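Long-range contacts in chaperone CupB2 (Pseudomonas aeruginosa, PDB 3Q48), which probably serves as a periplasmic folding chaperone in fimbrial biogenesis: residues Phe39-Arg44 against Leu142-Ser147; Gln77-Val82 against Ile99-Ala104. All blocks are in the same frame, centred on the assembly; numbering follows the deposited sequence.

Contact 1: residues Phe39-Arg44 against Leu142-Ser147; sequences FPASER and LFFRPS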
loop_
_atom_site.group_PDB
_atom_site.type_symbol
_atom_site.label_atom_id
_atom_site.label_comp_id
_atom_site.label_asym_id
_atom_site.label_seq_id
_atom_site.Cartn_x
_atom_site.Cartn_y
_atom_site.Cartn_z
ATOM N N PHE A 39 -8.594 -3.888 4.089
ATOM C CA PHE A 39 -9.509 -4.950 4.298
ATOM C C PHE A 39 -9.666 -5.112 5.786
ATOM O O PHE A 39 -8.759 -5.612 6.449
ATOM C CB PHE A 39 -9.061 -6.245 3.633
ATOM C CG PHE A 39 -10.159 -7.222 3.492
ATOM C CD1 PHE A 39 -10.642 -7.553 2.237
ATOM C CD2 PHE A 39 -10.750 -7.812 4.644
ATOM C CE1 PHE A 39 -11.724 -8.465 2.084
ATOM C CE2 PHE A 39 -11.836 -8.747 4.523
ATOM C CZ PHE A 39 -12.328 -9.048 3.214
ATOM N N PRO A 40 -10.828 -4.701 6.314
ATOM C CA PRO A 40 -11.086 -4.786 7.762
ATOM C C PRO A 40 -11.555 -6.197 8.139
ATOM O O PRO A 40 -12.467 -6.741 7.494
ATOM C CB PRO A 40 -12.175 -3.727 7.994
ATOM C CG PRO A 40 -12.669 -3.286 6.550
ATOM C CD PRO A 40 -12.012 -4.238 5.559
ATOM N N ALA A 41 -10.896 -6.789 9.145
ATOM C CA ALA A 41 -11.192 -8.169 9.598
ATOM C C ALA A 41 -12.685 -8.481 9.809
ATOM O O ALA A 41 -13.115 -9.623 9.596
ATOM C CB ALA A 41 -10.395 -8.532 10.870
ATOM N N SER A 42 -13.470 -7.488 10.235
ATOM C CA SER A 42 -14.899 -7.726 10.451
ATOM C C SER A 42 -15.654 -8.056 9.153
ATOM O O SER A 42 -16.699 -8.689 9.212
ATOM C CB SER A 42 -15.553 -6.550 11.171
ATOM O OG SER A 42 -15.637 -5.405 10.338
ATOM N N GLU A 43 -15.132 -7.633 7.991
ATOM C CA GLU A 43 -15.827 -7.834 6.685
ATOM C C GLU A 43 -15.669 -9.252 6.098
ATOM O O GLU A 43 -14.677 -9.936 6.334
ATOM C CB GLU A 43 -15.381 -6.802 5.626
ATOM C CG GLU A 43 -15.621 -5.343 5.945
ATOM C CD GLU A 43 -17.035 -5.079 6.411
ATOM O OE1 GLU A 43 -17.999 -5.502 5.705
ATOM O OE2 GLU A 43 -17.169 -4.468 7.503
ATOM N N ARG A 44 -16.641 -9.693 5.317
ATOM C CA ARG A 44 -16.429 -10.899 4.529
ATOM C C ARG A 44 -15.920 -10.576 3.133
ATOM O O ARG A 44 -15.259 -11.408 2.514
ATOM C CB ARG A 44 -17.703 -11.744 4.461
ATOM C CG ARG A 44 -17.820 -12.752 5.607
ATOM C CD ARG A 44 -18.396 -14.069 5.063
ATOM N NE ARG A 44 -19.712 -14.423 5.626
ATOM C CZ ARG A 44 -20.847 -13.727 5.491
ATOM N NH1 ARG A 44 -20.880 -12.572 4.824
ATOM N NH2 ARG A 44 -21.968 -14.190 6.049
ATOM N N LEU A 142 -2.686 -4.200 -0.486
ATOM C CA LEU A 142 -3.869 -4.607 0.286
ATOM C C LEU A 142 -3.486 -4.805 1.767
ATOM O O LEU A 142 -2.621 -5.604 2.112
ATOM C CB LEU A 142 -4.502 -5.858 -0.319
ATOM C CG LEU A 142 -5.982 -6.240 -0.053
ATOM C CD1 LEU A 142 -6.376 -7.386 -0.954
ATOM C CD2 LEU A 142 -6.231 -6.687 1.352
ATOM N N PHE A 143 -4.097 -4.034 2.639
ATOM C CA PHE A 143 -3.853 -4.121 4.068
ATOM C C PHE A 143 -4.983 -4.887 4.788
ATOM O O PHE A 143 -6.111 -4.409 4.927
ATOM C CB PHE A 143 -3.690 -2.721 4.697
ATOM C CG PHE A 143 -2.609 -1.874 4.057
ATOM C CD1 PHE A 143 -1.265 -2.127 4.296
ATOM C CD2 PHE A 143 -2.951 -0.801 3.242
ATOM C CE1 PHE A 143 -0.257 -1.321 3.701
ATOM C CE2 PHE A 143 -1.970 0.019 2.651
ATOM C CZ PHE A 143 -0.643 -0.223 2.883
ATOM N N PHE A 144 -4.675 -6.090 5.250
ATOM C CA PHE A 144 -5.624 -6.776 6.117
ATOM C C PHE A 144 -5.418 -6.229 7.506
ATOM O O PHE A 144 -4.286 -6.287 8.033
ATOM C CB PHE A 144 -5.360 -8.245 6.170
ATOM C CG PHE A 144 -6.324 -8.958 6.994
ATOM C CD1 PHE A 144 -7.601 -9.247 6.483
ATOM C CD2 PHE A 144 -5.996 -9.325 8.300
ATOM C CE1 PHE A 144 -8.560 -9.951 7.255
ATOM C CE2 PHE A 144 -6.962 -10.017 9.125
ATOM C CZ PHE A 144 -8.248 -10.326 8.592
ATOM N N ARG A 145 -6.508 -5.704 8.084
ATOM C CA ARG A 145 -6.448 -5.001 9.343
ATOM C C ARG A 145 -7.358 -5.618 10.440
ATOM O O ARG A 145 -8.606 -5.486 10.383
ATOM C CB ARG A 145 -6.753 -3.531 9.124
ATOM C CG ARG A 145 -6.563 -2.684 10.342
ATOM C CD ARG A 145 -6.882 -1.255 9.990
ATOM N NE ARG A 145 -5.882 -0.689 9.078
ATOM C CZ ARG A 145 -6.055 0.439 8.382
ATOM N NH1 ARG A 145 -7.212 1.121 8.485
ATOM N NH2 ARG A 145 -5.062 0.890 7.606
ATOM N N PRO A 146 -6.741 -6.296 11.426
ATOM C CA PRO A 146 -7.543 -6.799 12.547
ATOM C C PRO A 146 -8.366 -5.667 13.226
ATOM O O PRO A 146 -7.880 -4.488 13.373
ATOM C CB PRO A 146 -6.497 -7.388 13.526
ATOM C CG PRO A 146 -5.330 -7.799 12.646
ATOM C CD PRO A 146 -5.321 -6.716 11.491
ATOM N N SER A 147 -9.581 -6.038 13.664
ATOM C CA SER A 147 -10.572 -5.117 14.233
ATOM C C SER A 147 -10.077 -4.241 15.349
ATOM O O SER A 147 -10.356 -3.043 15.386
ATOM C CB SER A 147 -11.769 -5.905 14.714
ATOM O OG SER A 147 -12.208 -6.678 13.627
#

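Contact 2: residues Gln77-Val82 against Ile99-Ala104; sequences QVPFSV and IAYLKA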
loop_
_atom_site.group_PDB
_atom_site.type_symbol
_atom_site.label_atom_id
_atom_site.label_comp_id
_atom_site.label_asym_id
_atom_site.label_seq_id
_atom_site.Cartn_x
_atom_site.Cartn_y
_atom_site.Cartn_z
ATOM N N GLN A 77 -1.744 -19.839 -2.330
ATOM C CA GLN A 77 -2.909 -20.068 -1.489
ATOM C C GLN A 77 -3.157 -18.886 -0.553
ATOM O O GLN A 77 -3.331 -19.074 0.642
ATOM C CB GLN A 77 -2.750 -21.376 -0.702
ATOM C CG GLN A 77 -2.665 -22.652 -1.585
ATOM C CD GLN A 77 -3.929 -23.530 -1.525
ATOM O OE1 GLN A 77 -4.641 -23.711 -2.529
ATOM N NE2 GLN A 77 -4.199 -24.094 -0.343
ATOM N N VAL A 78 -3.148 -17.665 -1.088
ATOM C CA VAL A 78 -3.506 -16.498 -0.305
ATOM C C VAL A 78 -4.991 -16.584 0.010
ATOM O O VAL A 78 -5.771 -17.074 -0.829
ATOM C CB VAL A 78 -3.194 -15.180 -1.023
ATOM C CG1 VAL A 78 -1.734 -15.148 -1.445
ATOM C CG2 VAL A 78 -4.140 -14.951 -2.189
ATOM N N PRO A 79 -5.392 -16.110 1.212
ATOM C CA PRO A 79 -6.771 -16.228 1.658
ATOM C C PRO A 79 -7.718 -15.198 1.049
ATOM O O PRO A 79 -8.702 -14.841 1.664
ATOM C CB PRO A 79 -6.661 -15.986 3.160
ATOM C CG PRO A 79 -5.584 -15.020 3.281
ATOM C CD PRO A 79 -4.601 -15.317 2.164
ATOM N N PHE A 80 -7.423 -14.723 -0.147
ATOM C CA PHE A 80 -8.346 -13.826 -0.827
ATOM C C PHE A 80 -8.705 -14.360 -2.215
ATOM O O PHE A 80 -7.897 -15.017 -2.849
ATOM C CB PHE A 80 -7.784 -12.403 -0.882
ATOM C CG PHE A 80 -7.466 -11.833 0.459
ATOM C CD1 PHE A 80 -8.460 -11.270 1.224
ATOM C CD2 PHE A 80 -6.161 -11.878 0.956
ATOM C CE1 PHE A 80 -8.201 -10.752 2.453
ATOM C CE2 PHE A 80 -5.856 -11.370 2.225
ATOM C CZ PHE A 80 -6.888 -10.805 2.978
ATOM N N SER A 81 -9.936 -14.123 -2.648
ATOM C CA SER A 81 -10.320 -14.342 -4.022
ATOM C C SER A 81 -10.798 -13.003 -4.622
ATOM O O SER A 81 -11.213 -12.122 -3.906
ATOM C CB SER A 81 -11.412 -15.398 -4.086
ATOM O OG SER A 81 -12.619 -14.864 -3.549
ATOM N N VAL A 82 -10.700 -12.848 -5.937
ATOM C CA VAL A 82 -11.237 -11.681 -6.614
ATOM C C VAL A 82 -12.206 -12.155 -7.664
ATOM O O VAL A 82 -11.852 -12.907 -8.567
ATOM C CB VAL A 82 -10.169 -10.798 -7.273
ATOM C CG1 VAL A 82 -10.778 -9.399 -7.646
ATOM C CG2 VAL A 82 -9.046 -10.584 -6.329
ATOM N N ILE A 99 -13.590 -8.374 -3.633
ATOM C CA ILE A 99 -12.560 -9.095 -2.834
ATOM C C ILE A 99 -13.124 -9.764 -1.573
ATOM O O ILE A 99 -13.622 -9.079 -0.688
ATOM C CB ILE A 99 -11.432 -8.162 -2.463
ATOM C CG1 ILE A 99 -10.898 -7.494 -3.749
ATOM C CG2 ILE A 99 -10.339 -8.953 -1.701
ATOM C CD1 ILE A 99 -9.948 -6.322 -3.502
ATOM N N ALA A 100 -13.059 -11.099 -1.519
ATOM C CA ALA A 100 -13.561 -11.925 -0.365
ATOM C C ALA A 100 -12.457 -12.590 0.436
ATOM O O ALA A 100 -11.556 -13.162 -0.138
ATOM C CB ALA A 100 -14.552 -12.996 -0.833
ATOM N N TYR A 101 -12.551 -12.511 1.764
ATOM C CA TYR A 101 -11.595 -13.141 2.667
ATOM C C TYR A 101 -12.030 -14.533 3.052
ATOM O O TYR A 101 -13.146 -14.697 3.528
ATOM C CB TYR A 101 -11.504 -12.309 3.943
ATOM C CG TYR A 101 -10.605 -12.861 5.038
ATOM C CD1 TYR A 101 -9.329 -13.382 4.749
ATOM C CD2 TYR A 101 -11.013 -12.829 6.372
ATOM C CE1 TYR A 101 -8.510 -13.883 5.781
ATOM C CE2 TYR A 101 -10.215 -13.303 7.390
ATOM C CZ TYR A 101 -8.974 -13.836 7.107
ATOM O OH TYR A 101 -8.181 -14.300 8.141
ATOM N N LEU A 102 -11.171 -15.533 2.876
ATOM C CA LEU A 102 -11.447 -16.862 3.480
ATOM C C LEU A 102 -10.799 -17.022 4.866
ATOM O O LEU A 102 -9.584 -17.285 4.964
ATOM C CB LEU A 102 -11.008 -18.029 2.591
ATOM C CG LEU A 102 -11.157 -19.390 3.312
ATOM C CD1 LEU A 102 -12.648 -19.811 3.444
ATOM C CD2 LEU A 102 -10.293 -20.554 2.688
ATOM N N LYS A 103 -11.602 -16.869 5.924
ATOM C CA LYS A 103 -11.104 -16.981 7.299
ATOM C C LYS A 103 -9.887 -17.929 7.399
ATOM O O LYS A 103 -10.014 -19.158 7.339
ATOM C CB LYS A 103 -12.237 -17.421 8.228
ATOM C CG LYS A 103 -11.805 -17.685 9.683
ATOM C CD LYS A 103 -11.965 -16.458 10.611
ATOM C CE LYS A 103 -11.526 -16.790 12.053
ATOM N NZ LYS A 103 -10.097 -17.282 12.099
ATOM N N ALA A 104 -8.707 -17.334 7.496
ATOM C CA ALA A 104 -7.463 -18.087 7.591
ATOM C C ALA A 104 -6.547 -17.448 8.648
ATOM O O ALA A 104 -6.622 -16.255 8.875
ATOM C CB ALA A 104 -6.766 -18.148 6.216
#

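Contact 1: residues Phe39-Arg44 against Leu142-Ser147
F39 and P40 pair with F144 and R145 as parallel strands. The contact closes one margin of the immunoglobulin-like N-terminal domain of a PapD-type chaperone, where strand 36-40 lies outermost in its sheet beside strand 136-145.

Three backbone hydrogen bonds carry the pairing. F39 is held through both its polar backbone atoms. Its N donates to F143 O at 2.7 Å, and its O accepts from R145 N at 2.8 Å. The third bond runs from A41 N to R145 O at 2.9 Å. That donor stands well above the carbonyl plane, where the first strand leaves the sheet in a type I turn from P40 to E43. F144 CA also makes a CA-H...O contact with F39 O.

The apolar contacts lie on the face that bears F39 and F144. F39 CB rests 3.7 Å from L142 CD2. Further out, F39 CD2 lies 3.9 Å from F144 CD1, and the two side chains cross obliquely. F144 CG is anti to its backbone N (chi1 -178°), on the same face of the sheet as F39.

The polar end of R145 turns elsewhere. R145 has CB near F39 O, but its guanidinium group forms salt bridges with E111 and with D235, a residue of the C-terminal half of the chain. Beyond the strands, S147 OG lies 3.7 Å from S42 N. A41 CB touches both S147 OG and P146 CA, and its close approach to F144 is to CZ, at 3.6 Å.

Contact 2: residues Gln77-Val82 against Ile99-Ala104
P79 and F80 meet Y101 at the open end of an antiparallel hairpin. F80 CE1 lies 3.7 Å from Y101 CD1. The ring centroids are 5.5 Å apart and the planes differ by 33°, an oblique meeting. Y101 CG is anti to the backbone N (chi1 177°), on the same face of the sheet as F80. P79 O approaches the edge of the Y101 ring at CD1, 3.5 Å away. P79 CB sits near Y101 CE1 and 3.7 Å from A104 CB. On the same face as F80 and Y101, I99 CG2 touches F80 CD1 and V82 packs loosely on I99. S81 OG and A100 CB meet on the other face.

Backbone bonds set this register. S81 and A100 form a hydrogen-bonded pair, with S81 N to A100 O at 3.1 Å and A100 N to S81 O at 3.2 Å. The F80-Y101 and V82-I99 pairs that flank it are non-hydrogen-bonded. Past the strand ends, L102 N donates to P79 O at 2.8 Å.

The Y101 ring is fixed further by its own segment. Its OH donates to A104 O at 2.6 Å, in the carbonyl plane and on a lone pair. K103 N lies over the centre of one ring face. Outside the two segments, F114 meets F80 edge-to-face, and F39 and F144 touch F80 and Y101 respectively. The whole belongs to the hairpin of strands 80-89 and 93-101, part of the immunoglobulin-like N-terminal domain of periplasmic pilus chaperones.

In the fold
Both contacts lie in the beta sandwich of the N-terminal domain, but they join different strands. Contact 1 pairs the outermost strand 36-40 with 136-145, in parallel and far apart in sequence. Contact 2 is local and antiparallel, within one hairpin. Each is partly buried: F39, L142, F143, F144, F80 and I99 are buried, while S42, S147, S81 and L102 lie at the surface. The two interiors meet: F39 packs on I99 and Y101, and F144 on Y101. R44 O is probably hydrogen-bonded to Y101 N, which joins the turn after strand 36-40 to the hairpin. In contact 1 the polar end of R145 turns away from the strand pairing. In contact 2 the Y101 hydroxyl bonds within its own segment.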